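Side-chain contacts in YHDH (Escherichia coli, PDB 1O89), which probably catalyses the NADPH-dependent reduction of acrylyl-CoA to propanoyl-CoA, working as a homodimer of the zinc-containing alcohol dehydrogenase family: residues Q298-Q301 with R302-A305; L307-S310 with F311-Q314; L321-A324 with P325-E329. All coordinates share one frame; numbering follows the deposited sequence.

Interaction 1: Q298-Q301 with R302-A305; sequences QAWQ and RLVA
The indole of W300 carries L303 over one face, both residues lying on the alpha-helix 293-306. L303 CD1 stands 3.9 Å above the ring plane, displaced toward the rim. The contact is a CH-pi interaction with the six-membered ring. CD1 is 4.3 Å from the W300 ring centroid and 26° off its normal. Elsewhere round the ring, F150 meets the indole with nearly aligned planes, and L105 and T107 of strand 103-107 also touch it. With CG anti to the carbonyl carbon (chi1 -81°), the W300 indole lies beside its own backbone N, and L303 CD1, about one turn on, comes over its face. I145 of helix 139-161 touches the indole as well.

Regular i to i+4 bonds hold this turn. R302 N donates to Q298 O at 3.1 Å, and L303 N to A299 O. A305 N donates to Q301 O, and the bond from V304 N to W300 O is weak.

On another side of the helix, R302 bends at chi2 and chi3. Its guanidinium group forms salt bridges with E160 on helix 139-161 and with D306 of its own helix. Two acidic partners probably limit its rotation and balance its charge. The aliphatic base of the same side chain stays close to the backbone: R302 CG lies 3.4 Å from Q298 O.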
loop_
_atom_site.group_PDB
_atom_site.type_symbol
_atom_site.label_atom_id
_atom_site.label_comp_id
_atom_site.label_asym_id
_atom_site.label_seq_id
_atom_site.Cartn_x
_atom_site.Cartn_y
_atom_site.Cartn_z
ATOM N N GLN A 298 -4.306 7.221 -19.941
ATOM C CA GLN A 298 -4.651 8.239 -18.969
ATOM C C GLN A 298 -3.404 8.981 -18.476
ATOM O O GLN A 298 -3.425 10.195 -18.332
ATOM C CB GLN A 298 -5.426 7.615 -17.819
ATOM C CG GLN A 298 -5.783 8.575 -16.696
ATOM C CD GLN A 298 -6.505 7.888 -15.545
ATOM O OE1 GLN A 298 -7.086 8.562 -14.690
ATOM N NE2 GLN A 298 -6.481 6.552 -15.524
ATOM N N ALA A 299 -2.314 8.257 -18.255
ATOM C CA ALA A 299 -1.096 8.858 -17.736
ATOM C C ALA A 299 -0.447 9.763 -18.757
ATOM O O ALA A 299 0.117 10.796 -18.383
ATOM C CB ALA A 299 -0.093 7.793 -17.282
ATOM N N TRP A 300 -0.484 9.364 -20.023
ATOM C CA TRP A 300 0.126 10.172 -21.068
ATOM C C TRP A 300 -0.647 11.465 -21.252
ATOM O O TRP A 300 -0.045 12.498 -21.508
ATOM C CB TRP A 300 0.249 9.411 -22.399
ATOM C CG TRP A 300 1.448 8.517 -22.410
ATOM C CD1 TRP A 300 1.457 7.172 -22.241
ATOM C CD2 TRP A 300 2.818 8.915 -22.544
ATOM N NE1 TRP A 300 2.743 6.697 -22.276
ATOM C CE2 TRP A 300 3.602 7.747 -22.456
ATOM C CE3 TRP A 300 3.464 10.144 -22.759
ATOM C CZ2 TRP A 300 4.989 7.762 -22.570
ATOM C CZ3 TRP A 300 4.840 10.164 -22.867
ATOM C CH2 TRP A 300 5.593 8.974 -22.775
ATOM N N GLN A 301 -1.971 11.404 -21.142
ATOM C CA GLN A 301 -2.807 12.601 -21.235
ATOM C C GLN A 301 -2.478 13.568 -20.090
ATOM O O GLN A 301 -2.382 14.774 -20.290
ATOM C CB GLN A 301 -4.286 12.215 -21.174
ATOM C CG GLN A 301 -5.213 13.278 -21.680
ATOM C CD GLN A 301 -6.079 13.904 -20.594
ATOM O OE1 GLN A 301 -5.634 14.097 -19.445
ATOM N NE2 GLN A 301 -7.315 14.253 -20.965
ATOM N N ARG A 302 -2.299 13.011 -18.897
ATOM C CA ARG A 302 -1.958 13.786 -17.711
ATOM C C ARG A 302 -0.583 14.466 -17.836
ATOM O O ARG A 302 -0.415 15.606 -17.391
ATOM C CB ARG A 302 -2.000 12.891 -16.463
ATOM C CG ARG A 302 -3.424 12.585 -15.958
ATOM C CD ARG A 302 -4.188 13.806 -15.494
ATOM N NE ARG A 302 -3.458 14.498 -14.435
ATOM C CZ ARG A 302 -3.518 14.185 -13.140
ATOM N NH1 ARG A 302 -4.309 13.204 -12.698
ATOM N NH2 ARG A 302 -2.791 14.878 -12.272
ATOM N N LEU A 303 0.379 13.780 -18.457
ATOM C CA LEU A 303 1.711 14.349 -18.680
ATOM C C LEU A 303 1.662 15.577 -19.582
ATOM O O LEU A 303 2.416 16.521 -19.394
ATOM C CB LEU A 303 2.639 13.307 -19.295
ATOM C CG LEU A 303 3.176 12.303 -18.291
ATOM C CD1 LEU A 303 3.545 10.997 -18.979
ATOM C CD2 LEU A 303 4.356 12.900 -17.575
ATOM N N VAL A 304 0.781 15.564 -20.569
ATOM C CA VAL A 304 0.651 16.698 -21.461
ATOM C C VAL A 304 0.080 17.910 -20.723
ATOM O O VAL A 304 0.547 19.020 -20.916
ATOM C CB VAL A 304 -0.235 16.364 -22.665
ATOM C CG1 VAL A 304 -0.526 17.612 -23.473
ATOM C CG2 VAL A 304 0.448 15.334 -23.520
ATOM N N ALA A 305 -0.918 17.680 -19.874
ATOM C CA ALA A 305 -1.554 18.758 -19.130
ATOM C C ALA A 305 -0.700 19.312 -17.982
ATOM O O ALA A 305 -0.830 20.485 -17.648
ATOM C CB ALA A 305 -2.919 18.308 -18.606
#

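Interaction 2: L307-S310 with F311-Q314; sequences LPES and FYTQ
F311 and L307 make the apolar centre of this turn, and Y312 joins them. L307 comes over one face of the phenyl ring, with CD1 4.2 Å above its centre. The second methyl reaches the ring nearer its border: L307 CD2 is 3.3 Å from F311 CE2. F311 CG is anti to its own backbone N, chi1 178°, which turns the ring back over the leucine. T183 of helix 179-190 touches both side chains, so the pair packs against that helix. Replacing F311 by an alanine is likely to leave the L307 methyls without their aromatic partner and to open a gap beside T183.

The Y312 ring also meets L307, with Y312 CZ 4.0 Å from L307 CD2. Its hydroxyl is tied to the backbone by a water. The water donates to L307 O at 2.9 Å and lies 2.6 Å from Y312 OH, in the plane of the ring. K141 makes a cation-pi contact with the same ring.

The backbone here forms the short, weakly bonded helix 309-312, which follows helix 293-306. Its bonds span three residues: F311 N donates to P308 O at 3.2 Å and Y312 N to E309 O at 3.0 Å. Both donors stand well above the carbonyl planes, not on a lone pair. The chemistry is thus divided. L307 packs on both rings, while K141 meets the Y312 ring and a bridging water links its hydroxyl to L307 O.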
loop_
_atom_site.group_PDB
_atom_site.type_symbol
_atom_site.label_atom_id
_atom_site.label_comp_id
_atom_site.label_asym_id
_atom_site.label_seq_id
_atom_site.Cartn_x
_atom_site.Cartn_y
_atom_site.Cartn_z
ATOM N N LEU A 307 2.985 18.692 -17.326
ATOM C CA LEU A 307 4.421 18.894 -17.471
ATOM C C LEU A 307 4.591 20.332 -17.929
ATOM O O LEU A 307 3.947 20.721 -18.898
ATOM C CB LEU A 307 5.007 17.928 -18.501
ATOM C CG LEU A 307 6.237 17.089 -18.142
ATOM C CD1 LEU A 307 6.155 16.480 -16.774
ATOM C CD2 LEU A 307 6.427 16.017 -19.206
ATOM N N PRO A 308 5.408 21.136 -17.243
ATOM C CA PRO A 308 5.633 22.522 -17.686
ATOM C C PRO A 308 6.361 22.567 -19.034
ATOM O O PRO A 308 6.997 21.587 -19.419
ATOM C CB PRO A 308 6.519 23.141 -16.580
ATOM C CG PRO A 308 6.766 22.077 -15.558
ATOM C CD PRO A 308 6.189 20.795 -16.041
ATOM N N GLU A 309 6.273 23.693 -19.732
ATOM C CA GLU A 309 6.991 23.855 -21.006
ATOM C C GLU A 309 8.510 23.820 -20.827
ATOM O O GLU A 309 9.224 23.265 -21.672
ATOM C CB GLU A 309 6.568 25.141 -21.730
ATOM C CG GLU A 309 5.158 25.099 -22.325
ATOM C CD GLU A 309 4.859 23.820 -23.102
ATOM O OE1 GLU A 309 5.162 23.771 -24.318
ATOM O OE2 GLU A 309 4.319 22.860 -22.499
ATOM N N SER A 310 8.993 24.382 -19.720
ATOM C CA SER A 310 10.425 24.392 -19.404
ATOM C C SER A 310 11.030 22.990 -19.278
ATOM O O SER A 310 12.248 22.818 -19.383
ATOM C CB SER A 310 10.680 25.176 -18.109
ATOM O OG SER A 310 9.934 24.637 -17.026
ATOM N N PHE A 311 10.177 21.995 -19.049
ATOM C CA PHE A 311 10.617 20.615 -18.983
ATOM C C PHE A 311 11.070 20.069 -20.355
ATOM O O PHE A 311 12.019 19.277 -20.421
ATOM C CB PHE A 311 9.490 19.752 -18.412
ATOM C CG PHE A 311 9.832 18.303 -18.337
ATOM C CD1 PHE A 311 10.569 17.805 -17.270
ATOM C CD2 PHE A 311 9.434 17.436 -19.342
ATOM C CE1 PHE A 311 10.892 16.454 -17.203
ATOM C CE2 PHE A 311 9.750 16.092 -19.282
ATOM C CZ PHE A 311 10.477 15.600 -18.211
ATOM N N TYR A 312 10.385 20.476 -21.431
ATOM C CA TYR A 312 10.673 19.984 -22.789
ATOM C C TYR A 312 11.884 20.653 -23.429
ATOM O O TYR A 312 12.577 20.025 -24.238
ATOM C CB TYR A 312 9.469 20.188 -23.728
ATOM C CG TYR A 312 8.210 19.443 -23.342
ATOM C CD1 TYR A 312 8.017 18.114 -23.713
ATOM C CD2 TYR A 312 7.204 20.075 -22.622
ATOM C CE1 TYR A 312 6.853 17.426 -23.357
ATOM C CE2 TYR A 312 6.045 19.408 -22.266
ATOM C CZ TYR A 312 5.871 18.081 -22.634
ATOM O OH TYR A 312 4.727 17.403 -22.278
ATOM N N THR A 313 12.128 21.925 -23.095
ATOM C CA THR A 313 13.241 22.677 -23.692
ATOM C C THR A 313 14.604 22.284 -23.120
ATOM O O THR A 313 15.623 22.785 -23.590
ATOM C CB THR A 313 13.056 24.255 -23.570
ATOM O OG1 THR A 313 13.135 24.718 -22.157
ATOM C CG2 THR A 313 11.665 24.674 -24.051
ATOM N N GLN A 314 14.636 21.406 -22.114
ATOM C CA GLN A 314 15.906 20.948 -21.543
ATOM C C GLN A 314 16.797 20.365 -22.643
ATOM O O GLN A 314 16.312 19.708 -23.561
ATOM C CB GLN A 314 15.687 19.907 -20.431
ATOM C CG GLN A 314 14.901 20.441 -19.215
ATOM C CD GLN A 314 15.293 19.795 -17.887
ATOM O OE1 GLN A 314 14.950 18.633 -17.621
ATOM N NE2 GLN A 314 15.989 20.558 -17.037
HETATM O O HOH W 1 3.156 19.212 -21.273
#

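Interaction 3: L321-A324 with P325-E329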
loop_
_atom_site.group_PDB
_atom_site.type_symbol
_atom_site.label_atom_id
_atom_site.label_comp_id
_atom_site.label_asym_id
_atom_site.label_seq_id
_atom_site.Cartn_x
_atom_site.Cartn_y
_atom_site.Cartn_z
ATOM N N LEU A 321 22.555 5.479 -33.873
ATOM C CA LEU A 321 22.690 4.126 -33.341
ATOM C C LEU A 321 24.156 3.744 -33.106
ATOM O O LEU A 321 24.477 3.090 -32.123
ATOM C CB LEU A 321 22.053 3.131 -34.298
ATOM C CG LEU A 321 20.526 3.159 -34.339
ATOM C CD1 LEU A 321 20.040 2.558 -35.633
ATOM C CD2 LEU A 321 19.943 2.407 -33.140
ATOM N N SER A 322 25.037 4.178 -34.004
ATOM C CA SER A 322 26.447 3.789 -33.964
ATOM C C SER A 322 27.191 4.403 -32.774
ATOM O O SER A 322 28.238 3.899 -32.377
ATOM C CB SER A 322 27.147 4.167 -35.273
ATOM O OG SER A 322 27.196 5.581 -35.437
ATOM N N GLU A 323 26.654 5.494 -32.225
ATOM C CA GLU A 323 27.195 6.122 -31.011
ATOM C C GLU A 323 26.634 5.562 -29.705
ATOM O O GLU A 323 27.121 5.907 -28.634
ATOM C CB GLU A 323 26.926 7.626 -31.017
ATOM C CG GLU A 323 27.559 8.374 -32.170
ATOM C CD GLU A 323 27.057 9.795 -32.249
ATOM O OE1 GLU A 323 27.641 10.663 -31.576
ATOM O OE2 GLU A 323 26.079 10.043 -32.979
ATOM N N ALA A 324 25.609 4.720 -29.787
ATOM C CA ALA A 324 24.960 4.188 -28.591
ATOM C C ALA A 324 25.903 3.405 -27.672
ATOM O O ALA A 324 25.783 3.520 -26.465
ATOM C CB ALA A 324 23.733 3.337 -28.970
ATOM N N PRO A 325 26.814 2.595 -28.217
ATOM C CA PRO A 325 27.797 1.895 -27.379
ATOM C C PRO A 325 28.680 2.835 -26.547
ATOM O O PRO A 325 28.811 2.644 -25.337
ATOM C CB PRO A 325 28.628 1.114 -28.403
ATOM C CG PRO A 325 27.708 0.938 -29.572
ATOM C CD PRO A 325 26.964 2.230 -29.640
ATOM N N ASN A 326 29.261 3.846 -27.185
ATOM C CA ASN A 326 30.109 4.786 -26.473
ATOM C C ASN A 326 29.327 5.640 -25.468
ATOM O O ASN A 326 29.795 5.858 -24.352
ATOM C CB ASN A 326 30.883 5.667 -27.461
ATOM C CG ASN A 326 32.059 4.937 -28.111
ATOM O OD1 ASN A 326 32.670 5.453 -29.046
ATOM N ND2 ASN A 326 32.380 3.737 -27.621
ATOM N N PHE A 327 28.143 6.109 -25.857
ATOM C CA PHE A 327 27.281 6.876 -24.950
ATOM C C PHE A 327 26.718 6.021 -23.819
ATOM O O PHE A 327 26.431 6.533 -22.739
ATOM C CB PHE A 327 26.146 7.583 -25.713
ATOM C CG PHE A 327 26.519 8.959 -26.174
ATOM C CD1 PHE A 327 27.422 9.127 -27.220
ATOM C CD2 PHE A 327 26.013 10.083 -25.534
ATOM C CE1 PHE A 327 27.811 10.400 -27.638
ATOM C CE2 PHE A 327 26.382 11.357 -25.944
ATOM C CZ PHE A 327 27.287 11.517 -27.003
ATOM N N ALA A 328 26.586 4.716 -24.056
ATOM C CA ALA A 328 26.115 3.803 -23.022
ATOM C C ALA A 328 27.164 3.698 -21.928
ATOM O O ALA A 328 26.827 3.658 -20.746
ATOM C CB ALA A 328 25.796 2.423 -23.600
ATOM N N GLU A 329 28.433 3.669 -22.332
ATOM C CA GLU A 329 29.553 3.609 -21.392
ATOM C C GLU A 329 29.620 4.871 -20.536
ATOM O O GLU A 329 29.994 4.804 -19.365
ATOM C CB GLU A 329 30.891 3.449 -22.124
ATOM C CG GLU A 329 30.995 2.229 -23.026
ATOM C CD GLU A 329 32.334 1.520 -22.910
ATOM O OE1 GLU A 329 33.368 2.206 -22.727
ATOM O OE2 GLU A 329 32.351 0.273 -23.007
#
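A324 O accepts the shortest sound bond here, from A328 N at 2.8 Å. The approach is bent at the hydrogen. One residue earlier the bond is much straighter: F327 N donates to E323 O at 3.0 Å with 170° at the hydrogen, and the donor comes nearly head-on to the C=O. The same carbonyl oxygen also lies at the edge of the F327 ring, near its plane, 3.5 Å from F327 CD1.

These bonds open helix 324-332, which follows strand 317-319. P325 sits in its first turn, where its lack of an N-H costs no regular helix bond. The proline packs tightly on the residue before it, with A324 CB 3.5 Å from P325 CD. Both residues rest on L25 of strand 23-28.

The E323 chain runs alongside the F327 ring in the same direction. E323 CG is anti to its carbonyl carbon (chi1 -61°) and the chain is extended beyond it, which carries the carboxylate up to the rim of the F327 ring. The carboxylate plane stands almost at a right angle to the phenyl plane, 88° apart, and E323 OE1 is 4.0 Å from F327 CE1. The acid's other oxygen, OE2, accepts a hydrogen bond from the backbone N of S320. S322 OG bonds to the hydroxyl of S320.

Overall arrangement
The three contacts come one after another in the last part of the chain. Interaction 1 lies on helix 293-306, and interaction 2 on the short helix 309-312. Their centres are about 14 Å apart, and they touch where the Y312 hydroxyl packs near L303 and V304. Interaction 3 starts helix 324-332. Its centre is about 31 Å from that of interaction 1, across the chain's centre, and 26 Å from that of interaction 2. The chain passes from helices packed on helix 139-161 to a helix beside strands 23-28 and 340-343. NADP(+)-binding residues are near: S288 about 9 Å from W300, G179 about 8 Å from F311, Y62 about 9 Å from A328. This is consistent with packing around the cofactor site.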